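Local coordinates for protein chitinase (Thermococcus chitonophagus, PDB 5XSX) that probably acts as an endochitinase, hydrolysing chitin through a domain that here holds N-acetylglucosamine units in its cleft, at residues A211-G216 and G372-T377; L166-Y171 and S178-V183. All blocks are in the same frame, centred on the assembly; numbering follows the deposited sequence.

Interaction 1: A211-G216 and G372-T377. With NAG (2-acetamido-2-deoxy-beta-D-glucopyranose), chain C; NAG (2-acetamido-2-deoxy-beta-D-glucopyranose), chain B; NAG (2-acetamido-2-deoxy-beta-D-glucopyranose), chain D.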
loop_
_atom_site.group_PDB
_atom_site.type_symbol
_atom_site.label_atom_id
_atom_site.label_comp_id
_atom_site.label_asym_id
_atom_site.label_seq_id
_atom_site.Cartn_x
_atom_site.Cartn_y
_atom_site.Cartn_z
ATOM N N ALA A 211 1.322 -17.341 6.884
ATOM C CA ALA A 211 1.501 -18.504 7.745
ATOM C C ALA A 211 0.218 -18.824 8.507
ATOM O O ALA A 211 -0.199 -19.980 8.584
ATOM C CB ALA A 211 2.652 -18.274 8.713
ATOM N N LYS A 212 -0.405 -17.792 9.066
ATOM C CA LYS A 212 -1.641 -17.950 9.823
ATOM C C LYS A 212 -2.813 -18.325 8.919
ATOM O O LYS A 212 -3.663 -19.133 9.293
ATOM C CB LYS A 212 -1.961 -16.663 10.589
ATOM C CG LYS A 212 -3.344 -16.635 11.222
ATOM C CD LYS A 212 -3.509 -17.746 12.243
ATOM C CE LYS A 212 -4.954 -17.870 12.696
ATOM N NZ LYS A 212 -5.150 -19.038 13.597
ATOM N N GLU A 213 -2.846 -17.741 7.727
ATOM C CA GLU A 213 -3.973 -17.929 6.821
ATOM C C GLU A 213 -4.044 -19.331 6.217
ATOM O O GLU A 213 -5.124 -19.916 6.139
ATOM C CB GLU A 213 -3.926 -16.887 5.701
ATOM C CG GLU A 213 -4.226 -15.465 6.159
ATOM C CD GLU A 213 -5.655 -15.289 6.649
ATOM O OE1 GLU A 213 -5.928 -14.273 7.323
ATOM O OE2 GLU A 213 -6.507 -16.156 6.357
ATOM N N ASN A 214 -2.906 -19.870 5.791
ATOM C CA ASN A 214 -2.905 -21.156 5.098
ATOM C C ASN A 214 -1.532 -21.831 5.064
ATOM O O ASN A 214 -1.207 -22.534 4.106
ATOM C CB ASN A 214 -3.427 -20.969 3.669
ATOM C CG ASN A 214 -3.849 -22.274 3.022
ATOM O OD1 ASN A 214 -4.096 -23.268 3.705
ATOM N ND2 ASN A 214 -3.930 -22.278 1.697
ATOM N N TRP A 215 -0.736 -21.617 6.109
ATOM C CA TRP A 215 0.600 -22.211 6.212
ATOM C C TRP A 215 1.455 -21.952 4.972
ATOM O O TRP A 215 2.276 -22.786 4.594
ATOM C CB TRP A 215 0.505 -23.722 6.446
ATOM C CG TRP A 215 0.067 -24.113 7.821
ATOM C CD1 TRP A 215 -1.202 -24.411 8.224
ATOM C CD2 TRP A 215 0.901 -24.261 8.976
ATOM N NE1 TRP A 215 -1.211 -24.732 9.560
ATOM C CE2 TRP A 215 0.068 -24.648 10.045
ATOM C CE3 TRP A 215 2.271 -24.104 9.211
ATOM C CZ2 TRP A 215 0.559 -24.878 11.329
ATOM C CZ3 TRP A 215 2.757 -24.334 10.485
ATOM C CH2 TRP A 215 1.903 -24.717 11.529
ATOM N N GLY A 216 1.253 -20.801 4.341
ATOM C CA GLY A 216 1.929 -20.496 3.095
ATOM C C GLY A 216 3.418 -20.272 3.253
ATOM O O GLY A 216 4.195 -20.551 2.340
ATOM N N GLY A 372 -9.550 -17.886 15.164
ATOM C CA GLY A 372 -8.430 -18.743 15.504
ATOM C C GLY A 372 -7.271 -17.972 16.105
ATOM O O GLY A 372 -6.111 -18.351 15.937
ATOM N N GLY A 373 -7.586 -16.891 16.812
ATOM C CA GLY A 373 -6.568 -16.038 17.396
ATOM C C GLY A 373 -5.695 -15.426 16.320
ATOM O O GLY A 373 -4.471 -15.448 16.415
ATOM N N HIS A 374 -6.337 -14.878 15.293
ATOM C CA HIS A 374 -5.638 -14.352 14.126
ATOM C C HIS A 374 -4.656 -13.238 14.480
ATOM O O HIS A 374 -3.472 -13.319 14.155
ATOM C CB HIS A 374 -6.648 -13.843 13.098
ATOM C CG HIS A 374 -6.038 -13.477 11.782
ATOM N ND1 HIS A 374 -5.429 -12.261 11.555
ATOM C CD2 HIS A 374 -5.945 -14.166 10.620
ATOM C CE1 HIS A 374 -4.988 -12.219 10.311
ATOM N NE2 HIS A 374 -5.288 -13.362 9.722
ATOM N N VAL A 375 -5.155 -12.204 15.149
ATOM C CA VAL A 375 -4.341 -11.037 15.484
ATOM C C VAL A 375 -3.132 -11.349 16.384
ATOM O O VAL A 375 -2.018 -10.934 16.066
ATOM C CB VAL A 375 -5.204 -9.937 16.146
ATOM C CG1 VAL A 375 -4.333 -8.816 16.681
ATOM C CG2 VAL A 375 -6.222 -9.398 15.152
ATOM N N PRO A 376 -3.330 -12.083 17.500
ATOM C CA PRO A 376 -2.145 -12.317 18.337
ATOM C C PRO A 376 -1.078 -13.187 17.665
ATOM O O PRO A 376 0.108 -12.986 17.923
ATOM C CB PRO A 376 -2.719 -13.025 19.569
ATOM C CG PRO A 376 -3.985 -13.636 19.101
ATOM C CD PRO A 376 -4.540 -12.672 18.101
ATOM N N THR A 377 -1.491 -14.127 16.819
ATOM C CA THR A 377 -0.542 -14.989 16.117
ATOM C C THR A 377 0.362 -14.189 15.185
ATOM O O THR A 377 1.584 -14.331 15.222
ATOM C CB THR A 377 -1.256 -16.077 15.289
ATOM O OG1 THR A 377 -2.291 -15.479 14.498
ATOM C CG2 THR A 377 -1.862 -17.135 16.195
HETATM C C1 NAG C . -7.282 -20.861 8.390
HETATM C C2 NAG C . -8.222 -21.019 7.227
HETATM C C3 NAG C . -8.533 -19.745 6.530
HETATM C C4 NAG C . -9.019 -18.722 7.481
HETATM C C5 NAG C . -7.967 -18.462 8.527
HETATM C C6 NAG C . -8.454 -17.435 9.492
HETATM C C7 NAG C . -8.495 -22.885 5.580
HETATM C C8 NAG C . -7.858 -23.857 4.577
HETATM N N2 NAG C . -7.658 -21.950 6.268
HETATM O O3 NAG C . -9.551 -19.997 5.530
HETATM O O4 NAG C . -9.341 -17.492 6.768
HETATM O O5 NAG C . -7.615 -19.702 9.264
HETATM O O6 NAG C . -7.486 -17.235 10.518
HETATM O O7 NAG C . -9.701 -22.911 5.790
HETATM C C1 NAG B . -6.052 -24.304 12.053
HETATM C C2 NAG B . -6.288 -22.888 12.521
HETATM C C3 NAG B . -6.816 -22.014 11.445
HETATM C C4 NAG B . -6.271 -22.235 10.051
HETATM C C5 NAG B . -5.699 -23.610 9.735
HETATM C C6 NAG B . -4.645 -23.479 8.677
HETATM C C7 NAG B . -6.896 -22.286 14.893
HETATM C C8 NAG B . -7.898 -22.333 16.064
HETATM N N2 NAG B . -7.227 -22.925 13.629
HETATM O O1 NAG B . -5.489 -25.003 13.081
HETATM O O3 NAG B . -6.544 -20.619 11.802
HETATM O O4 NAG B . -7.387 -22.062 9.164
HETATM O O5 NAG B . -5.114 -24.297 10.900
HETATM O O6 NAG B . -5.087 -24.075 7.465
HETATM O O7 NAG B . -5.835 -21.714 15.024
HETATM C C1 NAG D . -10.358 -16.556 6.551
HETATM C C2 NAG D . -11.622 -15.948 7.074
HETATM C C3 NAG D . -12.165 -14.912 6.167
HETATM C C4 NAG D . -11.157 -13.855 5.800
HETATM C C5 NAG D . -9.839 -14.465 5.343
HETATM C C6 NAG D . -8.820 -13.398 5.225
HETATM C C7 NAG D . -12.864 -17.572 8.621
HETATM C C8 NAG D . -13.930 -18.681 8.845
HETATM N N2 NAG D . -12.644 -17.013 7.275
HETATM O O3 NAG D . -13.298 -14.289 6.815
HETATM O O4 NAG D . -11.684 -13.036 4.710
HETATM O O5 NAG D . -9.331 -15.488 6.251
HETATM O O6 NAG D . -8.403 -12.991 6.524
HETATM O O7 NAG D . -12.212 -17.166 9.558
#
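A sugar-binding cleft in the helical part of the chain brings Lys212 and Glu213, in the last part of helix 203-214, against Gly372 and His374, where helix 374-387 begins. Lys212 reaches across with CG anti to its backbone N (chi1 170°) and a bend at the next bond (chi2 61°). Its aliphatic part passes obliquely by the His374 ring, CG lying 3.6 Å from CD2, and its CD rests 3.4 Å from Thr377 OG1. Lys212 NZ then donates to Gly372 O at 2.6 Å, from above the carbonyl plane. Lys212 NZ also donates to O3 of the chain B sugar at 2.8 Å, and Asn174 OD1 is a further partner. Glycine suits position 372 because its phi is positive and a CB would point at this amine. A methionine in place of Lys212 would probably leave Gly372 O, the sugar O3 and Asn174 OD1 without their shared donor. Beside it, His374 NE2 donates to Glu213 OE1 at 2.6 Å, meeting it from above the carboxylate plane, with ring and carboxylate turned 51° apart. This bond helps position the carboxylate: Glu213 OE1 also accepts a hydrogen bond from O6 of the chain D sugar at 2.9 Å, while OE2 lies near O4 of the chain C sugar. Across the ring, ND1 has a weak bond to Asp333, so histidine, with a nitrogen on each side, can bridge Asp333 and Glu213. The sugars are joined O4 to C1, with polar side chains set along this bound glycan, as is typical of a carbohydrate-binding cleft.

Interaction 2: L166-Y171 and S178-V183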
loop_
_atom_site.group_PDB
_atom_site.type_symbol
_atom_site.label_atom_id
_atom_site.label_comp_id
_atom_site.label_asym_id
_atom_site.label_seq_id
_atom_site.Cartn_x
_atom_site.Cartn_y
_atom_site.Cartn_z
ATOM N N LEU A 166 14.033 -15.706 9.284
ATOM C CA LEU A 166 13.605 -17.099 9.273
ATOM C C LEU A 166 13.793 -17.732 10.648
ATOM O O LEU A 166 14.590 -18.656 10.815
ATOM C CB LEU A 166 14.376 -17.887 8.214
ATOM C CG LEU A 166 14.266 -17.345 6.789
ATOM C CD1 LEU A 166 15.113 -18.166 5.831
ATOM C CD2 LEU A 166 12.813 -17.316 6.337
ATOM N N ALA A 167 13.051 -17.228 11.630
ATOM C CA ALA A 167 13.191 -17.682 13.008
ATOM C C ALA A 167 12.262 -18.846 13.326
ATOM O O ALA A 167 11.219 -19.016 12.695
ATOM C CB ALA A 167 12.929 -16.530 13.966
ATOM N N ASP A 168 12.655 -19.651 14.309
ATOM C CA ASP A 168 11.794 -20.710 14.818
ATOM C C ASP A 168 10.678 -20.094 15.649
ATOM O O ASP A 168 10.891 -19.100 16.344
ATOM C CB ASP A 168 12.593 -21.714 15.652
ATOM C CG ASP A 168 13.613 -22.476 14.829
ATOM O OD1 ASP A 168 14.765 -22.004 14.719
ATOM O OD2 ASP A 168 13.264 -23.550 14.295
ATOM N N ILE A 169 9.490 -20.683 15.578
ATOM C CA ILE A 169 8.340 -20.148 16.297
ATOM C C ILE A 169 7.903 -21.073 17.426
ATOM O O ILE A 169 7.351 -22.148 17.187
ATOM C CB ILE A 169 7.152 -19.906 15.352
ATOM C CG1 ILE A 169 7.580 -19.019 14.182
ATOM C CG2 ILE A 169 5.989 -19.279 16.106
ATOM C CD1 ILE A 169 8.143 -17.678 14.603
ATOM N N ASP A 170 8.156 -20.644 18.658
ATOM C CA ASP A 170 7.752 -21.401 19.836
ATOM C C ASP A 170 6.249 -21.273 20.056
ATOM O O ASP A 170 5.617 -22.157 20.636
ATOM C CB ASP A 170 8.514 -20.918 21.072
ATOM C CG ASP A 170 10.018 -20.986 20.891
ATOM O OD1 ASP A 170 10.498 -21.925 20.223
ATOM O OD2 ASP A 170 10.722 -20.095 21.414
ATOM N N TYR A 171 5.690 -20.163 19.585
ATOM C CA TYR A 171 4.262 -19.891 19.700
ATOM C C TYR A 171 3.444 -20.945 18.953
ATOM O O TYR A 171 3.791 -21.327 17.836
ATOM C CB TYR A 171 3.950 -18.490 19.162
ATOM C CG TYR A 171 2.542 -18.005 19.436
ATOM C CD1 TYR A 171 1.496 -18.332 18.585
ATOM C CD2 TYR A 171 2.264 -17.209 20.539
ATOM C CE1 TYR A 171 0.212 -17.890 18.830
ATOM C CE2 TYR A 171 0.980 -16.760 20.792
ATOM C CZ TYR A 171 -0.042 -17.104 19.932
ATOM O OH TYR A 171 -1.323 -16.662 20.173
ATOM N N SER A 178 5.236 -26.442 17.243
ATOM C CA SER A 178 6.163 -25.390 16.853
ATOM C C SER A 178 6.023 -25.085 15.368
ATOM O O SER A 178 5.228 -25.712 14.669
ATOM C CB SER A 178 7.603 -25.789 17.177
ATOM O OG SER A 178 7.984 -26.948 16.454
ATOM N N ALA A 179 6.800 -24.121 14.890
ATOM C CA ALA A 179 6.775 -23.753 13.480
ATOM C C ALA A 179 8.087 -23.101 13.062
ATOM O O ALA A 179 8.800 -22.531 13.888
ATOM C CB ALA A 179 5.605 -22.825 13.195
ATOM N N ARG A 180 8.399 -23.193 11.775
ATOM C CA ARG A 180 9.615 -22.599 11.235
ATOM C C ARG A 180 9.301 -21.763 9.998
ATOM O O ARG A 180 8.702 -22.257 9.042
ATOM C CB ARG A 180 10.637 -23.689 10.898
ATOM C CG ARG A 180 11.965 -23.167 10.376
ATOM C CD ARG A 180 12.885 -24.316 9.990
ATOM N NE ARG A 180 14.141 -23.850 9.411
ATOM C CZ ARG A 180 15.273 -23.706 10.092
ATOM N NH1 ARG A 180 15.315 -23.998 11.384
ATOM N NH2 ARG A 180 16.366 -23.274 9.479
ATOM N N MET A 181 9.701 -20.495 10.025
ATOM C CA MET A 181 9.454 -19.589 8.907
ATOM C C MET A 181 10.207 -20.039 7.662
ATOM O O MET A 181 11.401 -20.333 7.718
ATOM C CB MET A 181 9.845 -18.159 9.279
ATOM C CG MET A 181 8.970 -17.535 10.358
ATOM S SD MET A 181 7.241 -17.380 9.863
ATOM C CE MET A 181 6.491 -18.732 10.768
ATOM N N TRP A 182 9.501 -20.088 6.536
ATOM C CA TRP A 182 10.061 -20.647 5.314
ATOM C C TRP A 182 9.556 -19.932 4.063
ATOM O O TRP A 182 8.350 -19.807 3.850
ATOM C CB TRP A 182 9.736 -22.142 5.233
ATOM C CG TRP A 182 10.246 -22.819 4.000
ATOM C CD1 TRP A 182 11.549 -23.058 3.677
ATOM C CD2 TRP A 182 9.461 -23.371 2.936
ATOM N NE1 TRP A 182 11.625 -23.713 2.471
ATOM C CE2 TRP A 182 10.357 -23.918 1.996
ATOM C CE3 TRP A 182 8.088 -23.451 2.685
ATOM C CZ2 TRP A 182 9.925 -24.535 0.824
ATOM C CZ3 TRP A 182 7.662 -24.064 1.520
ATOM C CH2 TRP A 182 8.577 -24.599 0.605
ATOM N N VAL A 183 10.488 -19.458 3.242
ATOM C CA VAL A 183 10.144 -18.849 1.963
ATOM C C VAL A 183 10.067 -19.920 0.876
ATOM O O VAL A 183 11.083 -20.519 0.522
ATOM C CB VAL A 183 11.166 -17.770 1.557
ATOM C CG1 VAL A 183 10.772 -17.141 0.228
ATOM C CG2 VAL A 183 11.278 -16.710 2.641
#
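Ile169 and Ala179 stand side by side on one face of a small antiparallel pairing, their CB atoms 3.9 Å apart, and Met181 joins them there. The methionine chain is bent at chi2 and chi3, which carries its CE obliquely over to Ile169 CG1 at 3.6 Å. A flexible, unbranched chain suits this place, since it also has to fit against Ile381 and Met385 of helix 374-387. Asp168 and Arg180 leave the other face. Arg180, extended from CG to NE, presents NH1 to Asp168 OD2 at 3.6 Å; carboxylate and guanidinium are turned 69° apart, so this is a loose salt bridge rather than a flat, two-pronged one. Asp168 has a firmer partner in Arg391, whose guanidinium lies close to that of Arg180, and the carboxylate probably eases their repulsion. Just before the first strand, Leu166 lays CD2 against Met181 O. Leu166 CD2 meets Val183 CG2 at 4.0 Å. Ile169 N donates to Ala179 O at 2.6 Å. Ala179 N donates back to Ile169 O at 3.1 Å. A weak third bond runs from Met181 N to Ala167 O. An apolar face set against a helix and a charged face turned from it are the marks of this beta hairpin.

Both contacts are largely buried and lean on helix 374-387: interaction 1 uses its first turn, whereas the Met181 side of interaction 2 packs further along it. They meet directly where Thr377 CG2 lies 3.4 Å from Tyr171 CE1. Their chemistry follows their place. Interaction 1 joins segments distant in sequence through hydrogen bonds given by side chains, one of them to a backbone carbonyl, beside bound sugars, and buries only 235 Å². Interaction 2 links neighbouring strands of one hairpin by backbone bonds and apolar side chains, burying 461 Å², and its charged pair includes the exposed Asp168. The Trp215 ring, which touches the chain B sugar, also touches Ala179, so the hairpin lies close to the sugar-binding cleft.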